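Local coordinates for protein aerobactin synthase IucC (Klebsiella pneumoniae, PDB 6CN7) that makes the siderophore aerobactin, probably by ATP-dependent attachment of a second N-acetyl-N-hydroxylysine to a carboxyl group of N-citryl-N-acetyl-N-hydroxylysine, at residues 82-85 / 90-93; 94-99 / 146-151; 315-320 / 407-412. The protein carries 5 engineered substitutions. All coordinates share one frame; numbering follows the deposited sequence.

Interaction 1. Residues 82-85 / 90-93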
loop_
_atom_site.group_PDB
_atom_site.type_symbol
_atom_site.label_atom_id
_atom_site.label_comp_id
_atom_site.label_asym_id
_atom_site.label_seq_id
_atom_site.Cartn_x
_atom_site.Cartn_y
_atom_site.Cartn_z
ATOM N N GLN A 82 -19.407 -15.420 17.127
ATOM C CA GLN A 82 -20.612 -16.216 17.328
ATOM C C GLN A 82 -21.414 -16.382 16.045
ATOM O O GLN A 82 -22.232 -17.302 15.956
ATOM C CB GLN A 82 -21.492 -15.577 18.404
ATOM C CG GLN A 82 -20.845 -15.512 19.780
ATOM C CD GLN A 82 -21.630 -14.649 20.747
ATOM O OE1 GLN A 82 -22.589 -13.979 20.364
ATOM N NE2 GLN A 82 -21.226 -14.659 22.011
ATOM N N LEU A 83 -21.205 -15.517 15.055
ATOM C CA LEU A 83 -21.942 -15.600 13.800
ATOM C C LEU A 83 -21.279 -16.500 12.767
ATOM O O LEU A 83 -21.902 -16.797 11.742
ATOM C CB LEU A 83 -22.117 -14.206 13.191
ATOM C CG LEU A 83 -22.962 -13.209 13.983
ATOM C CD1 LEU A 83 -22.893 -11.832 13.341
ATOM C CD2 LEU A 83 -24.402 -13.679 14.080
ATOM N N LYS A 84 -20.038 -16.930 12.997
ATOM C CA LYS A 84 -19.356 -17.786 12.028
ATOM C C LYS A 84 -20.161 -19.031 11.682
ATOM O O LYS A 84 -20.298 -19.336 10.485
ATOM C CB LYS A 84 -17.963 -18.155 12.556
ATOM C CG LYS A 84 -17.120 -18.966 11.585
ATOM C CD LYS A 84 -15.745 -19.239 12.168
ATOM C CE LYS A 84 -14.903 -20.124 11.266
ATOM N NZ LYS A 84 -13.561 -20.360 11.862
ATOM N N PRO A 85 -20.723 -19.776 12.639
ATOM C CA PRO A 85 -21.577 -20.911 12.247
ATOM C C PRO A 85 -22.880 -20.467 11.613
ATOM O O PRO A 85 -23.361 -21.108 10.670
ATOM C CB PRO A 85 -21.817 -21.653 13.572
ATOM C CG PRO A 85 -20.865 -21.045 14.564
ATOM C CD PRO A 85 -20.619 -19.653 14.101
ATOM N N SER A 90 -15.790 -18.842 6.295
ATOM C CA SER A 90 -14.466 -19.430 6.391
ATOM C C SER A 90 -13.601 -18.616 7.347
ATOM O O SER A 90 -13.920 -17.476 7.697
ATOM C CB SER A 90 -13.803 -19.492 5.014
ATOM O OG SER A 90 -13.718 -18.200 4.436
ATOM N N ASP A 91 -12.491 -19.219 7.778
ATOM C CA ASP A 91 -11.547 -18.496 8.624
ATOM C C ASP A 91 -11.108 -17.196 7.964
ATOM O O ASP A 91 -10.955 -16.169 8.635
ATOM C CB ASP A 91 -10.331 -19.372 8.929
ATOM C CG ASP A 91 -10.667 -20.556 9.815
ATOM O OD1 ASP A 91 -11.726 -20.527 10.476
ATOM O OD2 ASP A 91 -9.864 -21.512 9.858
ATOM N N ALA A 92 -10.910 -17.220 6.644
ATOM C CA ALA A 92 -10.478 -16.022 5.936
ATOM C C ALA A 92 -11.598 -14.993 5.857
ATOM O O ALA A 92 -11.353 -13.790 6.004
ATOM C CB ALA A 92 -9.986 -16.392 4.538
ATOM N N THR A 93 -12.835 -15.443 5.623
ATOM C CA THR A 93 -13.962 -14.518 5.585
ATOM C C THR A 93 -14.144 -13.808 6.921
ATOM O O THR A 93 -14.583 -12.653 6.955
ATOM C CB THR A 93 -15.241 -15.264 5.201
ATOM O OG1 THR A 93 -15.069 -15.885 3.921
ATOM C CG2 THR A 93 -16.433 -14.314 5.138
#
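Lys-84 and Asp-91 reach across the bend between two successive helices: the lysine chain crosses the aspartate at a slant, and NZ meets OD1 in a salt bridge. The lysine does most of the reaching. Its CG lies anti to the backbone N (chi1 -176°) and every later torsion is extended, which carries the ammonium group straight out from helix 76-87. Asp-91 starts from a backbone bond that points away from the lysine, yet its carboxylate swings back far enough for OD1 to take the bond. The modelled NZ to OD1 distance, 2.3 Å between Lys-84 and Asp-91, is too short to be trusted as a measure of strength, and the exact direction of approach is equally doubtful. OD2 of Asp-91 is 4.4 Å from Lys-84 NZ; as modelled, only OD1 takes part. Helices 76-87 and 91-114 follow one another directly, joined by a short turn, and Ser-90 stands at the N-cap of the second. Asp-91 therefore occupies the first turn, where its negative charge is probably favoured by the helix end as well as by the lysine. Ser-90 OG and Thr-93 OG1 share a hydrogen bond of 2.7 Å within that turn. One atom back from NZ, CE of Lys-84 passes 4.4 Å from the carbonyl carbon C of Ser-90, a loose touch. Leu-83 packs instead on Met-19 and Leu-23 of helix 4-25, while Gln-82 OE1 is hydrogen-bonded to Trp-48 NE1.

Interaction 2. Residues 94-99 / 146-151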
loop_
_atom_site.group_PDB
_atom_site.type_symbol
_atom_site.label_atom_id
_atom_site.label_comp_id
_atom_site.label_asym_id
_atom_site.label_seq_id
_atom_site.Cartn_x
_atom_site.Cartn_y
_atom_site.Cartn_z
ATOM N N VAL A 94 -13.811 -14.475 8.027
ATOM C CA VAL A 94 -13.906 -13.837 9.335
ATOM C C VAL A 94 -12.807 -12.797 9.501
ATOM O O VAL A 94 -13.049 -11.697 10.008
ATOM C CB VAL A 94 -13.855 -14.901 10.447
ATOM C CG1 VAL A 94 -13.826 -14.246 11.824
ATOM C CG2 VAL A 94 -15.047 -15.835 10.336
ATOM N N ALA A 95 -11.582 -13.125 9.082
ATOM C CA ALA A 95 -10.484 -12.171 9.200
ATOM C C ALA A 95 -10.755 -10.922 8.373
ATOM O O ALA A 95 -10.389 -9.812 8.774
ATOM C CB ALA A 95 -9.171 -12.826 8.775
ATOM N N GLU A 96 -11.398 -11.083 7.215
ATOM C CA GLU A 96 -11.789 -9.925 6.416
ATOM C C GLU A 96 -12.765 -9.043 7.181
ATOM O O GLU A 96 -12.621 -7.815 7.211
ATOM C CB GLU A 96 -12.406 -10.384 5.095
ATOM C CG GLU A 96 -11.427 -11.040 4.138
ATOM C CD GLU A 96 -12.088 -11.482 2.847
ATOM O OE1 GLU A 96 -13.291 -11.197 2.665
ATOM O OE2 GLU A 96 -11.404 -12.117 2.017
ATOM N N HIS A 97 -13.775 -9.654 7.805
ATOM C CA HIS A 97 -14.781 -8.881 8.523
ATOM C C HIS A 97 -14.227 -8.308 9.819
ATOM O O HIS A 97 -14.717 -7.279 10.296
ATOM C CB HIS A 97 -16.005 -9.751 8.802
ATOM C CG HIS A 97 -16.817 -10.051 7.580
ATOM N ND1 HIS A 97 -17.577 -11.193 7.450
ATOM C CD2 HIS A 97 -16.989 -9.354 6.432
ATOM C CE1 HIS A 97 -18.182 -11.187 6.275
ATOM N NE2 HIS A 97 -17.840 -10.082 5.637
ATOM N N MET A 98 -13.215 -8.952 10.402
ATOM C CA MET A 98 -12.541 -8.376 11.561
ATOM C C MET A 98 -11.940 -7.023 11.216
ATOM O O MET A 98 -12.139 -6.037 11.935
ATOM C CB MET A 98 -11.457 -9.327 12.063
ATOM C CG MET A 98 -11.981 -10.500 12.850
ATOM S SD MET A 98 -12.771 -10.010 14.391
ATOM C CE MET A 98 -13.371 -11.615 14.913
ATOM N N GLN A 99 -11.189 -6.959 10.114
ATOM C CA GLN A 99 -10.595 -5.693 9.702
ATOM C C GLN A 99 -11.669 -4.657 9.406
ATOM O O GLN A 99 -11.559 -3.501 9.831
ATOM C CB GLN A 99 -9.692 -5.915 8.489
ATOM C CG GLN A 99 -8.421 -6.679 8.821
ATOM C CD GLN A 99 -7.565 -6.959 7.603
ATOM O OE1 GLN A 99 -8.023 -6.840 6.465
ATOM N NE2 GLN A 99 -6.311 -7.330 7.835
ATOM N N GLY A 146 -15.763 -0.234 6.992
ATOM C CA GLY A 146 -14.754 -1.135 6.467
ATOM C C GLY A 146 -14.482 -0.833 5.006
ATOM O O GLY A 146 -15.391 -0.549 4.227
ATOM N N ARG A 147 -13.203 -0.864 4.640
ATOM C CA ARG A 147 -12.799 -0.552 3.272
ATOM C C ARG A 147 -11.587 -1.415 2.946
ATOM O O ARG A 147 -10.496 -1.187 3.479
ATOM C CB ARG A 147 -12.499 0.936 3.122
ATOM C CG ARG A 147 -13.647 1.842 3.590
ATOM C CD ARG A 147 -13.229 3.287 3.697
ATOM N NE ARG A 147 -14.344 4.166 4.067
ATOM C CZ ARG A 147 -14.602 4.607 5.299
ATOM N NH1 ARG A 147 -13.827 4.265 6.323
ATOM N NH2 ARG A 147 -15.639 5.407 5.511
ATOM N N ARG A 148 -11.790 -2.405 2.077
ATOM C CA ARG A 148 -10.803 -3.457 1.864
ATOM C C ARG A 148 -9.427 -2.879 1.560
ATOM O O ARG A 148 -9.268 -2.045 0.665
ATOM C CB ARG A 148 -11.256 -4.366 0.720
ATOM C CG ARG A 148 -10.320 -5.527 0.426
ATOM C CD ARG A 148 -10.164 -6.436 1.633
ATOM N NE ARG A 148 -11.457 -6.858 2.166
ATOM C CZ ARG A 148 -12.192 -7.845 1.665
ATOM N NH1 ARG A 148 -13.356 -8.153 2.221
ATOM N NH2 ARG A 148 -11.769 -8.527 0.607
ATOM N N GLY A 149 -8.431 -3.335 2.317
ATOM C CA GLY A 149 -7.058 -2.925 2.121
ATOM C C GLY A 149 -6.669 -1.620 2.778
ATOM O O GLY A 149 -5.505 -1.213 2.657
ATOM N N TRP A 150 -7.590 -0.947 3.467
ATOM C CA TRP A 150 -7.307 0.329 4.120
ATOM C C TRP A 150 -6.977 0.075 5.587
ATOM O O TRP A 150 -7.840 -0.347 6.361
ATOM C CB TRP A 150 -8.488 1.288 3.993
ATOM C CG TRP A 150 -8.661 1.860 2.618
ATOM C CD1 TRP A 150 -8.411 1.235 1.433
ATOM C CD2 TRP A 150 -9.112 3.179 2.287
ATOM N NE1 TRP A 150 -8.683 2.079 0.385
ATOM C CE2 TRP A 150 -9.115 3.280 0.882
ATOM C CE3 TRP A 150 -9.515 4.286 3.043
ATOM C CZ2 TRP A 150 -9.504 4.440 0.216
ATOM C CZ3 TRP A 150 -9.903 5.438 2.379
ATOM C CH2 TRP A 150 -9.894 5.504 0.980
ATOM N N GLY A 151 -5.725 0.327 5.962
ATOM C CA GLY A 151 -5.316 0.303 7.349
ATOM C C GLY A 151 -5.576 1.631 8.034
ATOM O O GLY A 151 -6.156 2.558 7.466
HETATM O O HOH W 1 -9.190 -5.190 4.645
#
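Glu-96 crosses one face of the Arg-148 guanidinium at a slant, in contact from its first side-chain carbon onward. CB is 3.8 Å from Arg-148 NH1. CG, next along the extended chain, stands 3.9 Å above the guanidinium plane, displaced toward its rim. The carboxyl carbon CD follows over the same group, 3.6 Å from NH1 of Arg-148. At the tip the branches part: OE1 makes the salt bridge, 3.1 Å from Arg-148 NH1, whereas OE2 comes no nearer than 3.9 Å to Arg-148 NH2. With the carboxylate and guanidinium planes 46° apart, this is an ion pair across a face, not a coplanar forked one. Arg-148 curls to meet it, bent at chi2 (60°) and chi3 (52°). One turn on, a water links Gln-99 OE1 to the backbone N of Gly-149, in the type II turn from Arg-147 to Trp-150. The glutamate projects from helix 91-114, whose Val-94 and Met-98 pack against helix 76-87; the arginine belongs to the loop entering helix 152-158, on which Trp-150 rests, and Gln-99 also touches Leu-233 of the second subunit.

Interaction 3. Residues 315-320 / 407-412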
loop_
_atom_site.group_PDB
_atom_site.type_symbol
_atom_site.label_atom_id
_atom_site.label_comp_id
_atom_site.label_asym_id
_atom_site.label_seq_id
_atom_site.Cartn_x
_atom_site.Cartn_y
_atom_site.Cartn_z
ATOM N N LYS A 315 -41.089 20.601 -11.841
ATOM C CA LYS A 315 -40.761 22.018 -11.711
ATOM C C LYS A 315 -41.271 22.571 -10.386
ATOM O O LYS A 315 -40.556 23.300 -9.688
ATOM C CB LYS A 315 -41.358 22.789 -12.891
ATOM C CG LYS A 315 -40.880 24.225 -13.053
ATOM C CD LYS A 315 -41.401 24.804 -14.367
ATOM C CE LYS A 315 -41.004 26.260 -14.558
ATOM N NZ LYS A 315 -41.480 26.793 -15.868
ATOM N N GLN A 316 -42.503 22.216 -10.012
ATOM C CA GLN A 316 -43.108 22.760 -8.800
ATOM C C GLN A 316 -42.456 22.211 -7.537
ATOM O O GLN A 316 -42.459 22.885 -6.501
ATOM C CB GLN A 316 -44.608 22.467 -8.797
ATOM C CG GLN A 316 -45.370 23.224 -9.875
ATOM C CD GLN A 316 -46.778 22.702 -10.079
ATOM O OE1 GLN A 316 -47.174 21.700 -9.485
ATOM N NE2 GLN A 316 -47.541 23.380 -10.926
ATOM N N SER A 317 -41.898 21.000 -7.591
ATOM C CA SER A 317 -41.257 20.435 -6.410
ATOM C C SER A 317 -39.931 21.109 -6.095
ATOM O O SER A 317 -39.468 21.028 -4.954
ATOM C CB SER A 317 -41.027 18.936 -6.590
ATOM O OG SER A 317 -39.976 18.690 -7.511
ATOM N N GLY A 318 -39.314 21.767 -7.076
ATOM C CA GLY A 318 -38.016 22.377 -6.892
ATOM C C GLY A 318 -36.839 21.448 -7.090
ATOM O O GLY A 318 -35.694 21.905 -7.003
ATOM N N ALA A 319 -37.080 20.167 -7.368
ATOM C CA ALA A 319 -35.998 19.195 -7.465
ATOM C C ALA A 319 -34.944 19.642 -8.471
ATOM O O ALA A 319 -35.263 20.138 -9.554
ATOM C CB ALA A 319 -36.556 17.828 -7.863
ATOM N N VAL A 320 -33.679 19.454 -8.103
ATOM C CA VAL A 320 -32.543 19.866 -8.917
ATOM C C VAL A 320 -31.755 18.630 -9.325
ATOM O O VAL A 320 -31.574 17.704 -8.528
ATOM C CB VAL A 320 -31.637 20.859 -8.159
ATOM C CG1 VAL A 320 -30.393 21.202 -8.982
ATOM C CG2 VAL A 320 -32.408 22.122 -7.804
ATOM N N VAL A 407 -40.261 12.715 -1.843
ATOM C CA VAL A 407 -40.882 11.495 -2.347
ATOM C C VAL A 407 -41.685 11.770 -3.611
ATOM O O VAL A 407 -41.640 10.985 -4.566
ATOM C CB VAL A 407 -41.753 10.857 -1.247
ATOM C CG1 VAL A 407 -42.384 9.563 -1.744
ATOM C CG2 VAL A 407 -40.919 10.599 0.005
ATOM N N VAL A 408 -42.426 12.878 -3.643
ATOM C CA VAL A 408 -43.262 13.180 -4.806
ATOM C C VAL A 408 -42.441 13.212 -6.091
ATOM O O VAL A 408 -42.809 12.517 -7.051
ATOM C CB VAL A 408 -44.045 14.476 -4.573
ATOM C CG1 VAL A 408 -44.850 14.851 -5.817
ATOM C CG2 VAL A 408 -44.967 14.329 -3.368
ATOM N N PRO A 409 -41.345 13.976 -6.185
ATOM C CA PRO A 409 -40.582 13.976 -7.448
ATOM C C PRO A 409 -40.115 12.592 -7.863
ATOM O O PRO A 409 -40.208 12.235 -9.044
ATOM C CB PRO A 409 -39.395 14.905 -7.147
ATOM C CG PRO A 409 -39.783 15.670 -5.944
ATOM C CD PRO A 409 -40.717 14.822 -5.160
ATOM N N LEU A 410 -39.616 11.797 -6.916
ATOM C CA LEU A 410 -39.095 10.477 -7.258
ATOM C C LEU A 410 -40.210 9.542 -7.705
ATOM O O LEU A 410 -40.040 8.782 -8.666
ATOM C CB LEU A 410 -38.348 9.888 -6.061
ATOM C CG LEU A 410 -37.085 10.642 -5.634
ATOM C CD1 LEU A 410 -36.541 10.069 -4.339
ATOM C CD2 LEU A 410 -36.026 10.590 -6.725
ATOM N N TYR A 411 -41.357 9.579 -7.027
ATOM C CA TYR A 411 -42.464 8.710 -7.412
ATOM C C TYR A 411 -43.079 9.159 -8.729
ATOM O O TYR A 411 -43.470 8.324 -9.554
ATOM C CB TYR A 411 -43.513 8.688 -6.303
ATOM C CG TYR A 411 -44.600 7.659 -6.500
ATOM C CD1 TYR A 411 -44.291 6.312 -6.632
ATOM C CD2 TYR A 411 -45.937 8.029 -6.531
ATOM C CE1 TYR A 411 -45.280 5.364 -6.807
ATOM C CE2 TYR A 411 -46.934 7.088 -6.704
ATOM C CZ TYR A 411 -46.599 5.757 -6.839
ATOM O OH TYR A 411 -47.590 4.818 -7.012
ATOM N N HIS A 412 -43.170 10.473 -8.946
ATOM C CA HIS A 412 -43.693 10.989 -10.207
ATOM C C HIS A 412 -42.773 10.628 -11.366
ATOM O O HIS A 412 -43.234 10.184 -12.424
ATOM C CB HIS A 412 -43.875 12.505 -10.111
ATOM C CG HIS A 412 -44.323 13.145 -11.388
ATOM N ND1 HIS A 412 -45.573 12.938 -11.928
ATOM C CD2 HIS A 412 -43.687 13.995 -12.229
ATOM C CE1 HIS A 412 -45.689 13.629 -13.047
ATOM N NE2 HIS A 412 -44.559 14.278 -13.252
#
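Pro-409 meets Ser-317 and Ala-319 through its ring carbons CG and CB, and these three residues make the contact. Its CG touches the serine, 3.4 Å from Ser-317 OG and 3.6 Å from Ser-317 CB. The neighbouring ring carbon, Pro-409 CB, lies 4.1 Å from the methyl CB of Ala-319. One flank of helix 395-417 is thus pressed against the point where helix 312-317 ends and the chain, turning at Gly-318, heads for strand 320-321. The proline also kinks its own helix, having no N-H to offer the preceding turn. A chi1 of 73° folds Ser-317 OG back over its own backbone, where it accepts from the N of Ala-319 at 3.3 Å, nearly straight at 164°: an ST turn. The same hydroxyl is hydrogen-bonded to Leu-314 O. Pro-409 rests on Leu-314 too, and Ala-319 on Val-440 of strand 436-442, to which Val-320 is joined by backbone bonds. Because the hydroxyl finds its polar partners along its own chain, what it presents to the proline is van der Waals surface; the contact relies on close fit, with no hydrogen bond or charge crossing it.

In the fold
Interactions 1 and 2 are surface contacts that share helix 91-114; their centres are 14 Å apart, and Lys-84 CD packs on Val-94 CG2 at 3.9 Å, joining one to the other. Both rely on a charged pair, between a lysine and an aspartate in interaction 1 and over a guanidinium face in interaction 2, where a water adds a second link. Interaction 3 lies on the opposite side of the chain's centre, about 39 Å from interaction 2 centre to centre, and is partly buried: a proline, an alanine and a serine hydroxyl satisfied within its own turn replace the ions. Interaction 1 joins consecutive helices, whereas interactions 2 and 3 tie together elements well separated in sequence.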